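Local coordinates for protein GCN5-related N-acetyltransferase (Arthrobacter sp., PDB 2R1I) that probably transfers an acetyl group from acetyl-CoA to an amine, as other members of the GCN5-related N-acetyltransferase family do, at residues E23-A28 with G115-A120; L134-D139 with R147-R152. All blocks are in the same frame, centred on the assembly; numbering follows the deposited sequence.

Contact 1: E23-A28 with G115-A120; sequences EVPRRA and GSALLA
In this GNAT fold the run into the first, edge strand (26-27) meets helix 109-128, and the meeting falls on Pro25 against Ala117 and Leu118. The pyrrolidine ring presents its CB and CG to the helix. CB lies 3.8 Å from CD2 of Leu118, and CG is almost as near to that same methyl. The other side of the contact is the backbone turn at Ala117, where CG of Pro25 stands 3.7 Å from the carbonyl O of Ala117, with the Ala117 CB methyl further off at 4.4 Å from Pro25 CG. Leu118 starts off across the contact, not straight at it; with CG anti to its carbonyl carbon (chi1 -81°) and CD1 carrying on the extended chain, the other branch, CD2, comes up to the proline. The buried leucine also reaches Leu73 and Ala75 of strand 70-75 and Leu103 of strand 97-104, which places it between helix and sheet. The side chains that meet are apolar, with one backbone carbonyl against the proline; 127 Å² is buried in all. Helix 109-128 packs on the central sheet with the run into the edge strand along its flank, as expected of a GNAT acetyltransferase.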
loop_
_atom_site.group_PDB
_atom_site.type_symbol
_atom_site.label_atom_id
_atom_site.label_comp_id
_atom_site.label_asym_id
_atom_site.label_seq_id
_atom_site.Cartn_x
_atom_site.Cartn_y
_atom_site.Cartn_z
ATOM N N GLU A 23 -10.963 23.201 -14.822
ATOM C CA GLU A 23 -11.099 23.094 -13.370
ATOM C C GLU A 23 -9.938 22.281 -12.801
ATOM O O GLU A 23 -9.509 21.282 -13.381
ATOM C CB GLU A 23 -12.450 22.479 -12.965
ATOM C CG GLU A 23 -13.648 23.402 -13.194
ATOM N N VAL A 24 -9.401 22.749 -11.682
ATOM C CA VAL A 24 -8.336 22.046 -11.009
ATOM C C VAL A 24 -9.008 21.426 -9.791
ATOM O O VAL A 24 -9.785 22.107 -9.111
ATOM C CB VAL A 24 -7.153 22.962 -10.599
ATOM C CG1 VAL A 24 -7.630 24.143 -9.728
ATOM C CG2 VAL A 24 -6.062 22.135 -9.875
ATOM N N PRO A 25 -8.805 20.127 -9.576
ATOM C CA PRO A 25 -9.367 19.536 -8.351
ATOM C C PRO A 25 -8.937 20.261 -7.090
ATOM O O PRO A 25 -7.914 20.909 -7.062
ATOM C CB PRO A 25 -8.804 18.112 -8.346
ATOM C CG PRO A 25 -8.590 17.836 -9.858
ATOM C CD PRO A 25 -8.125 19.133 -10.414
ATOM N N ARG A 26 -9.766 20.189 -6.067
ATOM C CA ARG A 26 -9.455 20.818 -4.797
ATOM C C ARG A 26 -9.365 19.733 -3.721
ATOM O O ARG A 26 -10.011 18.703 -3.802
ATOM C CB ARG A 26 -10.503 21.869 -4.420
ATOM C CG ARG A 26 -11.822 21.315 -4.068
ATOM C CD ARG A 26 -12.758 22.455 -3.683
ATOM N NE ARG A 26 -14.046 21.946 -3.243
ATOM C CZ ARG A 26 -14.330 21.548 -1.995
ATOM N NH1 ARG A 26 -13.406 21.564 -1.022
ATOM N NH2 ARG A 26 -15.550 21.112 -1.720
ATOM N N ARG A 27 -8.565 19.998 -2.721
ATOM C CA ARG A 27 -8.456 19.100 -1.580
ATOM C C ARG A 27 -9.667 19.258 -0.686
ATOM O O ARG A 27 -10.004 20.388 -0.272
ATOM C CB ARG A 27 -7.176 19.397 -0.811
ATOM C CG ARG A 27 -6.988 18.449 0.363
ATOM C CD ARG A 27 -5.639 18.481 0.903
ATOM N NE ARG A 27 -5.582 17.676 2.099
ATOM C CZ ARG A 27 -4.557 17.639 2.933
ATOM N NH1 ARG A 27 -3.483 18.356 2.697
ATOM N NH2 ARG A 27 -4.610 16.865 3.985
ATOM N N ALA A 28 -10.303 18.125 -0.361
ATOM C CA ALA A 28 -11.382 18.044 0.623
ATOM C C ALA A 28 -10.859 18.399 2.030
ATOM O O ALA A 28 -9.819 17.897 2.453
ATOM C CB ALA A 28 -11.965 16.625 0.671
ATOM N N GLY A 115 -11.517 12.081 -14.347
ATOM C CA GLY A 115 -10.533 11.090 -13.878
ATOM C C GLY A 115 -9.111 11.478 -14.261
ATOM O O GLY A 115 -8.196 11.433 -13.432
ATOM N N SER A 116 -8.931 11.888 -15.513
ATOM C CA SER A 116 -7.620 12.301 -16.001
ATOM C C SER A 116 -7.061 13.526 -15.215
ATOM O O SER A 116 -5.903 13.546 -14.803
ATOM C CB SER A 116 -7.668 12.547 -17.515
ATOM O OG SER A 116 -6.373 12.714 -17.991
ATOM N N ALA A 117 -7.927 14.485 -14.927
ATOM C CA ALA A 117 -7.578 15.665 -14.090
ATOM C C ALA A 117 -7.244 15.280 -12.630
ATOM O O ALA A 117 -6.324 15.814 -12.006
ATOM C CB ALA A 117 -8.776 16.696 -14.110
ATOM N N LEU A 118 -8.032 14.372 -12.089
ATOM C CA LEU A 118 -7.824 13.939 -10.710
ATOM C C LEU A 118 -6.467 13.228 -10.575
ATOM O O LEU A 118 -5.760 13.414 -9.566
ATOM C CB LEU A 118 -8.989 13.065 -10.278
ATOM C CG LEU A 118 -10.238 13.854 -9.850
ATOM C CD1 LEU A 118 -11.481 12.980 -9.841
ATOM C CD2 LEU A 118 -10.005 14.501 -8.435
ATOM N N LEU A 119 -6.130 12.402 -11.574
ATOM C CA LEU A 119 -4.851 11.673 -11.543
ATOM C C LEU A 119 -3.657 12.643 -11.580
ATOM O O LEU A 119 -2.698 12.521 -10.831
ATOM C CB LEU A 119 -4.771 10.602 -12.644
ATOM C CG LEU A 119 -3.424 9.857 -12.708
ATOM C CD1 LEU A 119 -3.167 9.170 -11.330
ATOM C CD2 LEU A 119 -3.376 8.862 -13.857
ATOM N N ALA A 120 -3.722 13.622 -12.473
ATOM C CA ALA A 120 -2.671 14.613 -12.576
ATOM C C ALA A 120 -2.508 15.420 -11.289
ATOM O O ALA A 120 -1.382 15.669 -10.825
ATOM C CB ALA A 120 -2.930 15.524 -13.834
#

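Contact 2: L134-D139 with R147-R152; sequences LEINVD and RFYEAR
Strand 134-139 and segment 147-152, which carries the C-terminal part of helix 143-150, come closest at Ile136 and Tyr149, whose CA atoms are 9.2 Å apart. Ile136 and Val138 both point at the helix, and Tyr149 points back. CD1 of Ile136 sits over the centre of the Tyr149 ring, 3.4 Å from its centroid and 12° off the normal, a close CH-pi contact. The isoleucine reaches it with CG1 anti to its carbonyl carbon (chi1 -35°, short of the usual staggered value) and an extended chi2. CG2 of Val138 approaches obliquely, 4.2 Å from CD2 of Tyr149. On the ring's opposite face CD1 of Phe148 lies toward the rim, so the phenol is held between the two. Phe148 in turn lies against the guanidinium of Arg152, whose NH1 donates in plane to a lone pair of Phe148 O at 3.1 Å. With the ring of Tyr149 cut back to an alanine, Ile136 CD1 and Phe148 would lose the surface they share, and a gap would probably open between strand and helix. A strand followed by a helix packed on it is the beta-alpha unit in the C-terminal half of the GNAT fold.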
loop_
_atom_site.group_PDB
_atom_site.type_symbol
_atom_site.label_atom_id
_atom_site.label_comp_id
_atom_site.label_asym_id
_atom_site.label_seq_id
_atom_site.Cartn_x
_atom_site.Cartn_y
_atom_site.Cartn_z
ATOM N N LEU A 134 3.953 6.506 -6.830
ATOM C CA LEU A 134 2.491 6.323 -6.698
ATOM C C LEU A 134 2.084 4.936 -7.186
ATOM O O LEU A 134 2.429 4.543 -8.340
ATOM C CB LEU A 134 1.768 7.409 -7.484
ATOM C CG LEU A 134 0.228 7.425 -7.410
ATOM C CD1 LEU A 134 -0.237 7.517 -5.965
ATOM C CD2 LEU A 134 -0.303 8.610 -8.305
ATOM N N GLU A 135 1.377 4.199 -6.334
ATOM C CA GLU A 135 1.000 2.817 -6.595
ATOM C C GLU A 135 -0.505 2.694 -6.751
ATOM O O GLU A 135 -1.262 3.532 -6.227
ATOM C CB GLU A 135 1.446 1.890 -5.462
ATOM C CG GLU A 135 2.918 1.959 -5.133
ATOM C CD GLU A 135 3.316 1.152 -3.901
ATOM O OE1 GLU A 135 2.573 1.144 -2.880
ATOM O OE2 GLU A 135 4.414 0.592 -3.958
ATOM N N ILE A 136 -0.932 1.654 -7.483
ATOM C CA ILE A 136 -2.339 1.303 -7.602
ATOM C C ILE A 136 -2.442 -0.202 -7.655
ATOM O O ILE A 136 -1.562 -0.873 -8.206
ATOM C CB ILE A 136 -2.985 1.811 -8.889
ATOM C CG1 ILE A 136 -2.456 3.149 -9.350
ATOM C CG2 ILE A 136 -4.519 1.956 -8.750
ATOM C CD1 ILE A 136 -2.986 3.481 -10.784
ATOM N N ASN A 137 -3.537 -0.727 -7.111
ATOM C CA ASN A 137 -3.885 -2.111 -7.308
ATOM C C ASN A 137 -5.158 -2.139 -8.190
ATOM O O ASN A 137 -6.122 -1.431 -7.886
ATOM C CB ASN A 137 -3.991 -2.808 -5.951
ATOM C CG ASN A 137 -2.661 -2.699 -5.144
ATOM O OD1 ASN A 137 -2.605 -2.045 -4.084
ATOM N ND2 ASN A 137 -1.582 -3.314 -5.666
ATOM N N VAL A 138 -5.108 -2.904 -9.263
ATOM C CA VAL A 138 -6.146 -2.905 -10.310
ATOM C C VAL A 138 -6.583 -4.344 -10.644
ATOM O O VAL A 138 -5.744 -5.229 -10.827
ATOM C CB VAL A 138 -5.627 -2.257 -11.629
ATOM C CG1 VAL A 138 -6.721 -2.219 -12.710
ATOM C CG2 VAL A 138 -5.048 -0.866 -11.385
ATOM N N ASP A 139 -7.888 -4.588 -10.715
ATOM C CA ASP A 139 -8.372 -5.923 -11.124
ATOM C C ASP A 139 -7.951 -6.187 -12.559
ATOM O O ASP A 139 -8.128 -5.334 -13.431
ATOM C CB ASP A 139 -9.893 -6.004 -10.977
ATOM C CG ASP A 139 -10.446 -7.416 -11.232
ATOM O OD1 ASP A 139 -10.049 -8.102 -12.217
ATOM O OD2 ASP A 139 -11.296 -7.849 -10.421
ATOM N N ARG A 147 -6.194 0.331 -19.304
ATOM C CA ARG A 147 -5.849 1.156 -20.472
ATOM C C ARG A 147 -5.641 2.619 -20.087
ATOM O O ARG A 147 -4.727 3.290 -20.586
ATOM C CB ARG A 147 -6.934 1.064 -21.548
ATOM C CG ARG A 147 -6.580 1.755 -22.882
ATOM C CD ARG A 147 -7.680 1.512 -23.955
ATOM N NE ARG A 147 -8.980 1.388 -23.293
ATOM C CZ ARG A 147 -9.758 0.300 -23.264
ATOM N NH1 ARG A 147 -9.445 -0.814 -23.931
ATOM N NH2 ARG A 147 -10.887 0.346 -22.563
ATOM N N PHE A 148 -6.476 3.076 -19.149
ATOM C CA PHE A 148 -6.436 4.455 -18.637
ATOM C C PHE A 148 -5.129 4.767 -17.883
ATOM O O PHE A 148 -4.474 5.772 -18.161
ATOM C CB PHE A 148 -7.654 4.709 -17.746
ATOM C CG PHE A 148 -7.622 6.025 -17.003
ATOM C CD1 PHE A 148 -7.054 6.128 -15.756
ATOM C CD2 PHE A 148 -8.172 7.167 -17.572
ATOM C CE1 PHE A 148 -7.044 7.353 -15.072
ATOM C CE2 PHE A 148 -8.168 8.386 -16.876
ATOM C CZ PHE A 148 -7.592 8.472 -15.650
ATOM N N TYR A 149 -4.731 3.896 -16.966
ATOM C CA TYR A 149 -3.497 4.153 -16.223
ATOM C C TYR A 149 -2.269 3.980 -17.082
ATOM O O TYR A 149 -1.324 4.777 -16.978
ATOM C CB TYR A 149 -3.446 3.274 -14.991
ATOM C CG TYR A 149 -4.492 3.655 -13.975
ATOM C CD1 TYR A 149 -4.531 4.937 -13.443
ATOM C CD2 TYR A 149 -5.454 2.733 -13.552
ATOM C CE1 TYR A 149 -5.491 5.290 -12.489
ATOM C CE2 TYR A 149 -6.426 3.086 -12.616
ATOM C CZ TYR A 149 -6.442 4.361 -12.093
ATOM O OH TYR A 149 -7.415 4.687 -11.150
ATOM N N GLU A 150 -2.279 2.979 -17.962
ATOM C CA GLU A 150 -1.122 2.682 -18.802
ATOM C C GLU A 150 -0.863 3.843 -19.766
ATOM O O GLU A 150 0.280 4.134 -20.083
ATOM C CB GLU A 150 -1.282 1.330 -19.526
ATOM C CG GLU A 150 -1.162 0.143 -18.613
ATOM C CD GLU A 150 -1.425 -1.197 -19.255
ATOM O OE1 GLU A 150 -1.711 -1.237 -20.473
ATOM O OE2 GLU A 150 -1.346 -2.235 -18.549
ATOM N N ALA A 151 -1.918 4.546 -20.168
ATOM C CA ALA A 151 -1.781 5.738 -21.037
ATOM C C ALA A 151 -1.247 6.979 -20.308
ATOM O O ALA A 151 -0.940 7.986 -20.953
ATOM C CB ALA A 151 -3.123 6.082 -21.650
ATOM N N ARG A 152 -1.191 6.899 -18.978
ATOM C CA ARG A 152 -0.790 8.012 -18.089
ATOM C C ARG A 152 0.384 7.601 -17.155
ATOM O O ARG A 152 0.421 7.953 -15.968
ATOM C CB ARG A 152 -1.985 8.483 -17.265
ATOM C CG ARG A 152 -2.984 9.229 -18.114
ATOM C CD ARG A 152 -4.362 9.273 -17.499
ATOM N NE ARG A 152 -5.272 9.945 -18.436
ATOM C CZ ARG A 152 -5.852 9.376 -19.496
ATOM N NH1 ARG A 152 -5.634 8.107 -19.814
ATOM N NH2 ARG A 152 -6.650 10.097 -20.273
#

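From the N terminus, contact 1 comes first: residues 23-25 lead into edge strand 26-27, and the chain then runs through two helices and three more strands before helix 109-128 closes this long loop at 115-120. Contact 2 opens only afterwards, with strand 133-139 following that helix, and closes a short loop at 147-152. The two are in series, neither nested nor crossed, with centres about 16 Å apart. Helix 109-128 joins them: Ser116 OG probably hydrogen-bonds Arg152 NE, and Leu119 CD2 packs on Arg152 CB. Both reach the same sheet, at its outermost strands within the chain; strand 133-139 pairs onward with a strand of the second subunit.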